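Local coordinates for protein exodeoxyribonuclease III (Methanosarcina mazei, PDB 5J8N) that probably cleaves DNA at abasic sites and degrades duplex DNA from 3' ends, as a magnesium-binding nuclease of the AP/ExoA repair family, at residues G188-R194 with R220-V226; D104-I110 with K144-G150. The protein carries 3 engineered substitutions. One frame throughout, in Å; residues are numbered along the deposited sequence.

Overall arrangement
Interactions 1 and 2 are built into one sheet of the DNase I-like fold, their centres 11 Å apart. Strand 146-149 of interaction 2 is the direct neighbour of strand 218-227 of interaction 1: Phe225 N reaches Ile148 O at 2.8 Å, Tyr223 N reaches Gly150 O at 3.0 Å, and Val224 CG1 packs on Val147 CG1. Both contacts run up to the probable active site. Asp151, the predicted proton donor or acceptor, follows directly on Gly150, and its side chain is about 7 Å from that of Tyr223. Asp222 hydrogen-bonds His248, a predicted active-site residue. The magnesium ion, bound by Asn12 and Glu38, sits about 12 Å from Gly150.

Interaction 1. Residues G188-R194 with R220-V226; sequences GYLDSFR and RLDYVFV
With CG opposite the backbone N (chi1 178°), Asp191 sends its carboxylate toward the start of segment 220-226, and a bend at chi3 (64°) turns the Arg220 guanidinium to meet it. The two close off a short antiparallel pairing of strand 189-191 with strand 218-227, in one sheet of the DNase I-like fold. Their salt bridge is end-on: Arg220 NH2 donates to the syn lone pair of Asp191 OD1 at 3.0 Å, Arg220 NH1 to Asp191 OD2 at 2.8 Å, and the planes of the two groups lie 19° apart. Tyr223 CE2 sits over one guanidinium face, toward its rim, and the tyrosine meets Asp191 OD2 with its ring edge. Arg194 NE comes over a face of the same guanidinium, 3.3 Å from Arg220 NH1; Arg194 NH1 hydrogen-bonds Glu199 O, and Asp160, salt-bridged to both arginines, probably offsets their charges. A leucine in place of Arg220 would probably leave the buried Asp191 carboxylate without its charge mate, leaning on water 1. Leu190 and Val226 form a hydrogen-bonded pair, with Leu190 N to Val226 O at 2.8 Å, and Leu190 CB packs on Val226 CG2. Past the strand, Val224 O takes two donors, Ser192 N at 3.0 Å and Ser192 OG at 2.6 Å. Water 1 links the two segments, donating to Asp191 OD1 at 2.7 Å and accepting from Phe193 N and Val224 N.

Interaction 2. Residues D104-I110 with K144-G150; sequences DFVLLNI and KKLVICG
Val106 N to Lys145 O, at 2.8 Å, starts five backbone hydrogen bonds, the first three nearly straight; then come Val147 N to Val106 O, Leu108 N to Val147 O, Cys149 N to Leu108 O and Ile110 N to Cys149 O. This is the parallel strand pair of a beta-alpha-beta crossover, with helix 119-141 as the connection. On one face Val106 lies beside Leu146, pointing the same way, and Leu108 likewise beside Ile148; Ile110 CD1 rests 3.8 Å from Ile148 CG2. On the other, Leu107 CD1 touches Val147 CG1 at 3.7 Å and Cys149 SG at 3.9 Å. With CG set between the backbone N and carbonyl carbon (chi1 58°), the Phe105 ring lies by Val147, its CD2 3.6 Å from Val147 CG2. The Lys145 chain hooks back so that NZ donates to Asp104 O at 2.8 Å; water 2 bridges NZ to Asp104 OD1, and Asp104 OD2 hydrogen-bonds Tyr4 OH.

In the second shell, helix 119-141 packs on Leu146 and Ile110, while strand 33-37 of the other sheet covers Leu107 and Cys149. Asn109 hydrogen-bonds Gln37 of that strand and Thr73 of strand 71-75, tying the two sheets together. Gly150 CA comes 3.2 Å from Ile110 O, which a CB would run into. Apart from the paired Asn109 amide the buried side chains are apolar, and the charged groups, Asp104, Lys144 and Lys145, gather at one end.

Interaction 1. Residues G188-R194 with R220-V226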
loop_
_atom_site.group_PDB
_atom_site.type_symbol
_atom_site.label_atom_id
_atom_site.label_comp_id
_atom_site.label_asym_id
_atom_site.label_seq_id
_atom_site.Cartn_x
_atom_site.Cartn_y
_atom_site.Cartn_z
ATOM N N GLY A 188 -3.395 14.267 -11.036
ATOM C CA GLY A 188 -4.151 13.429 -11.965
ATOM C C GLY A 188 -4.238 11.983 -11.522
ATOM O O GLY A 188 -4.100 11.078 -12.348
ATOM N N TYR A 189 -4.509 11.755 -10.243
ATOM C CA TYR A 189 -4.646 10.425 -9.715
ATOM C C TYR A 189 -5.962 10.358 -8.949
ATOM O O TYR A 189 -6.421 11.377 -8.399
ATOM C CB TYR A 189 -3.467 10.037 -8.795
ATOM C CG TYR A 189 -2.107 10.131 -9.479
ATOM C CD1 TYR A 189 -1.403 11.323 -9.492
ATOM C CD2 TYR A 189 -1.515 8.990 -10.064
ATOM C CE1 TYR A 189 -0.191 11.417 -10.117
ATOM C CE2 TYR A 189 -0.292 9.090 -10.703
ATOM C CZ TYR A 189 0.365 10.293 -10.690
ATOM O OH TYR A 189 1.605 10.397 -11.298
ATOM N N LEU A 190 -6.487 9.142 -8.832
ATOM C CA LEU A 190 -7.764 8.881 -8.158
ATOM C C LEU A 190 -7.593 7.988 -6.982
ATOM O O LEU A 190 -6.869 6.968 -7.068
ATOM C CB LEU A 190 -8.756 8.210 -9.136
ATOM C CG LEU A 190 -8.971 8.981 -10.406
ATOM C CD1 LEU A 190 -9.892 8.166 -11.333
ATOM C CD2 LEU A 190 -9.577 10.352 -10.096
ATOM N N ASP A 191 -8.234 8.331 -5.857
ATOM C CA ASP A 191 -8.338 7.458 -4.680
ATOM C C ASP A 191 -9.435 6.425 -5.009
ATOM O O ASP A 191 -10.636 6.735 -5.059
ATOM C CB ASP A 191 -8.671 8.331 -3.457
ATOM C CG ASP A 191 -8.860 7.584 -2.195
ATOM O OD1 ASP A 191 -9.020 6.358 -2.192
ATOM O OD2 ASP A 191 -8.868 8.241 -1.138
ATOM N N SER A 192 -9.039 5.200 -5.312
ATOM C CA SER A 192 -10.005 4.263 -5.914
ATOM C C SER A 192 -11.222 3.995 -4.999
ATOM O O SER A 192 -12.351 3.916 -5.504
ATOM C CB SER A 192 -9.324 2.952 -6.346
ATOM O OG SER A 192 -8.802 2.264 -5.237
ATOM N N PHE A 193 -10.993 3.820 -3.687
ATOM C CA PHE A 193 -12.148 3.586 -2.820
ATOM C C PHE A 193 -13.201 4.649 -2.958
ATOM O O PHE A 193 -14.395 4.363 -3.014
ATOM C CB PHE A 193 -11.681 3.474 -1.379
ATOM C CG PHE A 193 -12.781 3.050 -0.447
ATOM C CD1 PHE A 193 -13.243 1.738 -0.448
ATOM C CD2 PHE A 193 -13.358 3.991 0.390
ATOM C CE1 PHE A 193 -14.285 1.352 0.391
ATOM C CE2 PHE A 193 -14.406 3.640 1.253
ATOM C CZ PHE A 193 -14.892 2.308 1.242
ATOM N N ARG A 194 -12.757 5.906 -3.071
ATOM C CA ARG A 194 -13.658 7.048 -3.188
ATOM C C ARG A 194 -14.262 7.229 -4.581
ATOM O O ARG A 194 -15.178 8.030 -4.749
ATOM C CB ARG A 194 -12.913 8.333 -2.753
ATOM C CG ARG A 194 -12.542 8.353 -1.273
ATOM C CD ARG A 194 -13.745 8.101 -0.340
ATOM N NE ARG A 194 -13.320 8.173 1.060
ATOM C CZ ARG A 194 -14.090 7.720 2.051
ATOM N NH1 ARG A 194 -15.237 7.112 1.796
ATOM N NH2 ARG A 194 -13.666 7.826 3.289
ATOM N N ARG A 220 -8.256 5.323 7.853
ATOM C CA ARG A 220 -7.978 4.776 6.519
ATOM C C ARG A 220 -6.591 5.241 6.098
ATOM O O ARG A 220 -6.394 6.400 5.700
ATOM C CB ARG A 220 -9.046 5.220 5.519
ATOM C CG ARG A 220 -8.994 4.369 4.253
ATOM C CD ARG A 220 -10.245 4.599 3.358
ATOM N NE ARG A 220 -10.304 5.997 2.870
ATOM C CZ ARG A 220 -9.962 6.401 1.638
ATOM N NH1 ARG A 220 -10.049 7.706 1.313
ATOM N NH2 ARG A 220 -9.581 5.541 0.688
ATOM N N LEU A 221 -5.622 4.347 6.269
ATOM C CA LEU A 221 -4.210 4.602 5.943
ATOM C C LEU A 221 -3.769 3.926 4.668
ATOM O O LEU A 221 -2.689 4.233 4.161
ATOM C CB LEU A 221 -3.297 4.092 7.072
ATOM C CG LEU A 221 -3.634 4.674 8.460
ATOM C CD1 LEU A 221 -2.658 4.145 9.484
ATOM C CD2 LEU A 221 -3.536 6.221 8.417
ATOM N N ASP A 222 -4.580 2.965 4.191
ATOM C CA ASP A 222 -4.186 2.114 3.062
ATOM C C ASP A 222 -5.077 2.427 1.903
ATOM O O ASP A 222 -6.306 2.534 2.052
ATOM C CB ASP A 222 -4.306 0.632 3.468
ATOM C CG ASP A 222 -3.450 0.350 4.658
ATOM O OD1 ASP A 222 -2.224 0.139 4.473
ATOM O OD2 ASP A 222 -3.973 0.411 5.791
ATOM N N TYR A 223 -4.477 2.527 0.707
ATOM C CA TYR A 223 -5.167 3.034 -0.476
ATOM C C TYR A 223 -4.712 2.285 -1.720
ATOM O O TYR A 223 -3.612 1.706 -1.735
ATOM C CB TYR A 223 -4.827 4.512 -0.695
ATOM C CG TYR A 223 -5.138 5.480 0.420
ATOM C CD1 TYR A 223 -4.332 5.549 1.561
ATOM C CD2 TYR A 223 -6.178 6.407 0.280
ATOM C CE1 TYR A 223 -4.587 6.462 2.576
ATOM C CE2 TYR A 223 -6.464 7.337 1.308
ATOM C CZ TYR A 223 -5.620 7.361 2.423
ATOM O OH TYR A 223 -5.871 8.322 3.383
ATOM N N VAL A 224 -5.538 2.341 -2.745
ATOM C CA VAL A 224 -5.018 2.049 -4.084
ATOM C C VAL A 224 -5.368 3.245 -4.926
ATOM O O VAL A 224 -6.540 3.625 -5.080
ATOM C CB VAL A 224 -5.548 0.740 -4.720
ATOM C CG1 VAL A 224 -4.801 0.468 -6.016
ATOM C CG2 VAL A 224 -5.410 -0.454 -3.753
ATOM N N PHE A 225 -4.361 3.896 -5.496
ATOM C CA PHE A 225 -4.526 5.020 -6.402
ATOM C C PHE A 225 -4.344 4.579 -7.825
ATOM O O PHE A 225 -3.580 3.632 -8.095
ATOM C CB PHE A 225 -3.511 6.118 -6.106
ATOM C CG PHE A 225 -3.488 6.549 -4.668
ATOM C CD1 PHE A 225 -4.454 7.441 -4.184
ATOM C CD2 PHE A 225 -2.539 6.058 -3.831
ATOM C CE1 PHE A 225 -4.421 7.852 -2.829
ATOM C CE2 PHE A 225 -2.487 6.459 -2.477
ATOM C CZ PHE A 225 -3.464 7.345 -1.984
ATOM N N VAL A 226 -5.050 5.220 -8.724
ATOM C CA VAL A 226 -4.798 4.982 -10.177
ATOM C C VAL A 226 -4.616 6.303 -10.862
ATOM O O VAL A 226 -5.226 7.317 -10.508
ATOM C CB VAL A 226 -5.913 4.164 -10.857
ATOM C CG1 VAL A 226 -6.018 2.754 -10.195
ATOM C CG2 VAL A 226 -7.277 4.903 -10.851
HETATM O O HOH W 1 -8.207 3.745 -2.192
#

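Interaction 2. Residues D104-I110 with K144-G150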
loop_
_atom_site.group_PDB
_atom_site.type_symbol
_atom_site.label_atom_id
_atom_site.label_comp_id
_atom_site.label_asym_id
_atom_site.label_seq_id
_atom_site.Cartn_x
_atom_site.Cartn_y
_atom_site.Cartn_z
ATOM N N ASP A 104 -0.613 -4.466 -18.933
ATOM C CA ASP A 104 -1.668 -3.454 -18.947
ATOM C C ASP A 104 -1.447 -2.267 -18.015
ATOM O O ASP A 104 -2.175 -1.265 -18.109
ATOM C CB ASP A 104 -3.005 -4.105 -18.589
ATOM C CG ASP A 104 -3.482 -5.090 -19.658
ATOM O OD1 ASP A 104 -3.747 -4.615 -20.776
ATOM O OD2 ASP A 104 -3.567 -6.295 -19.327
ATOM N N PHE A 105 -0.450 -2.316 -17.135
ATOM C CA PHE A 105 -0.233 -1.214 -16.218
ATOM C C PHE A 105 1.044 -1.429 -15.458
ATOM O O PHE A 105 1.551 -2.563 -15.393
ATOM C CB PHE A 105 -1.399 -1.053 -15.201
ATOM C CG PHE A 105 -1.670 -2.294 -14.348
ATOM C CD1 PHE A 105 -2.494 -3.290 -14.848
ATOM C CD2 PHE A 105 -1.087 -2.450 -13.106
ATOM C CE1 PHE A 105 -2.746 -4.435 -14.093
ATOM C CE2 PHE A 105 -1.365 -3.592 -12.324
ATOM C CZ PHE A 105 -2.181 -4.579 -12.816
ATOM N N VAL A 106 1.522 -0.352 -14.861
ATOM C CA VAL A 106 2.646 -0.352 -13.932
ATOM C C VAL A 106 2.118 -0.398 -12.493
ATOM O O VAL A 106 1.264 0.437 -12.156
ATOM C CB VAL A 106 3.496 0.899 -14.102
ATOM C CG1 VAL A 106 4.599 0.989 -13.048
ATOM C CG2 VAL A 106 4.111 0.953 -15.543
ATOM N N LEU A 107 2.628 -1.316 -11.663
ATOM C CA LEU A 107 2.232 -1.399 -10.272
ATOM C C LEU A 107 3.344 -0.948 -9.350
ATOM O O LEU A 107 4.468 -1.475 -9.422
ATOM C CB LEU A 107 1.865 -2.821 -9.928
ATOM C CG LEU A 107 1.492 -3.088 -8.477
ATOM C CD1 LEU A 107 0.217 -2.323 -8.017
ATOM C CD2 LEU A 107 1.242 -4.608 -8.268
ATOM N N LEU A 108 3.040 0.025 -8.505
ATOM C CA LEU A 108 3.991 0.474 -7.469
ATOM C C LEU A 108 3.432 0.071 -6.125
ATOM O O LEU A 108 2.333 0.521 -5.759
ATOM C CB LEU A 108 4.199 2.008 -7.524
ATOM C CG LEU A 108 4.577 2.567 -8.922
ATOM C CD1 LEU A 108 4.770 4.079 -8.808
ATOM C CD2 LEU A 108 5.807 1.861 -9.532
ATOM N N ASN A 109 4.175 -0.742 -5.390
ATOM C CA ASN A 109 3.796 -1.230 -4.081
ATOM C C ASN A 109 4.657 -0.510 -3.040
ATOM O O ASN A 109 5.885 -0.636 -3.097
ATOM C CB ASN A 109 4.017 -2.739 -4.063
ATOM C CG ASN A 109 3.747 -3.364 -2.692
ATOM O OD1 ASN A 109 3.130 -2.713 -1.853
ATOM N ND2 ASN A 109 4.137 -4.638 -2.491
ATOM N N ILE A 110 4.044 0.248 -2.158
ATOM C CA ILE A 110 4.804 1.176 -1.302
ATOM C C ILE A 110 4.406 1.144 0.163
ATOM O O ILE A 110 3.203 1.170 0.473
ATOM C CB ILE A 110 4.656 2.638 -1.829
ATOM C CG1 ILE A 110 4.943 2.690 -3.351
ATOM C CG2 ILE A 110 5.581 3.607 -1.056
ATOM C CD1 ILE A 110 4.742 4.077 -3.952
ATOM N N LYS A 144 2.352 5.840 -19.109
ATOM C CA LYS A 144 2.076 4.649 -18.339
ATOM C C LYS A 144 0.717 4.772 -17.694
ATOM O O LYS A 144 0.262 5.872 -17.343
ATOM C CB LYS A 144 3.144 4.432 -17.252
ATOM C CG LYS A 144 4.547 4.200 -17.760
ATOM C CD LYS A 144 4.622 3.082 -18.737
ATOM C CE LYS A 144 6.077 2.794 -19.086
ATOM N NZ LYS A 144 6.222 1.721 -20.123
ATOM N N LYS A 145 0.105 3.609 -17.443
ATOM C CA LYS A 145 -1.094 3.471 -16.580
ATOM C C LYS A 145 -0.582 3.041 -15.247
ATOM O O LYS A 145 0.028 1.966 -15.164
ATOM C CB LYS A 145 -2.083 2.446 -17.191
ATOM C CG LYS A 145 -2.801 2.991 -18.466
ATOM C CD LYS A 145 -2.604 2.046 -19.656
ATOM C CE LYS A 145 -3.641 0.921 -19.625
ATOM N NZ LYS A 145 -3.316 -0.309 -20.469
ATOM N N LEU A 146 -0.808 3.831 -14.201
ATOM C CA LEU A 146 -0.222 3.585 -12.891
ATOM C C LEU A 146 -1.227 3.127 -11.889
ATOM O O LEU A 146 -2.259 3.773 -11.693
ATOM C CB LEU A 146 0.409 4.878 -12.359
ATOM C CG LEU A 146 1.648 5.260 -13.169
ATOM C CD1 LEU A 146 1.932 6.745 -13.078
ATOM C CD2 LEU A 146 2.841 4.459 -12.692
ATOM N N VAL A 147 -0.893 2.051 -11.176
ATOM C CA VAL A 147 -1.642 1.586 -10.022
ATOM C C VAL A 147 -0.657 1.690 -8.869
ATOM O O VAL A 147 0.454 1.138 -8.963
ATOM C CB VAL A 147 -2.112 0.132 -10.200
ATOM C CG1 VAL A 147 -2.827 -0.359 -8.945
ATOM C CG2 VAL A 147 -3.003 0.045 -11.361
ATOM N N ILE A 148 -1.025 2.388 -7.802
ATOM C CA ILE A 148 -0.160 2.567 -6.653
ATOM C C ILE A 148 -0.877 2.080 -5.436
ATOM O O ILE A 148 -1.912 2.623 -5.041
ATOM C CB ILE A 148 0.224 4.054 -6.453
ATOM C CG1 ILE A 148 0.889 4.578 -7.740
ATOM C CG2 ILE A 148 1.153 4.212 -5.253
ATOM C CD1 ILE A 148 0.096 5.718 -8.399
ATOM N N CYS A 149 -0.345 1.043 -4.808
ATOM C CA CYS A 149 -1.049 0.556 -3.599
ATOM C C CYS A 149 -0.092 0.602 -2.433
ATOM O O CYS A 149 1.139 0.409 -2.556
ATOM C CB CYS A 149 -1.569 -0.865 -3.780
ATOM S SG CYS A 149 -0.344 -2.144 -4.166
ATOM N N GLY A 150 -0.698 0.730 -1.255
ATOM C CA GLY A 150 0.084 0.522 -0.048
ATOM C C GLY A 150 -0.395 1.395 1.070
ATOM O O GLY A 150 -1.525 1.918 1.096
HETATM O O HOH W 2 -4.346 -2.419 -21.732
#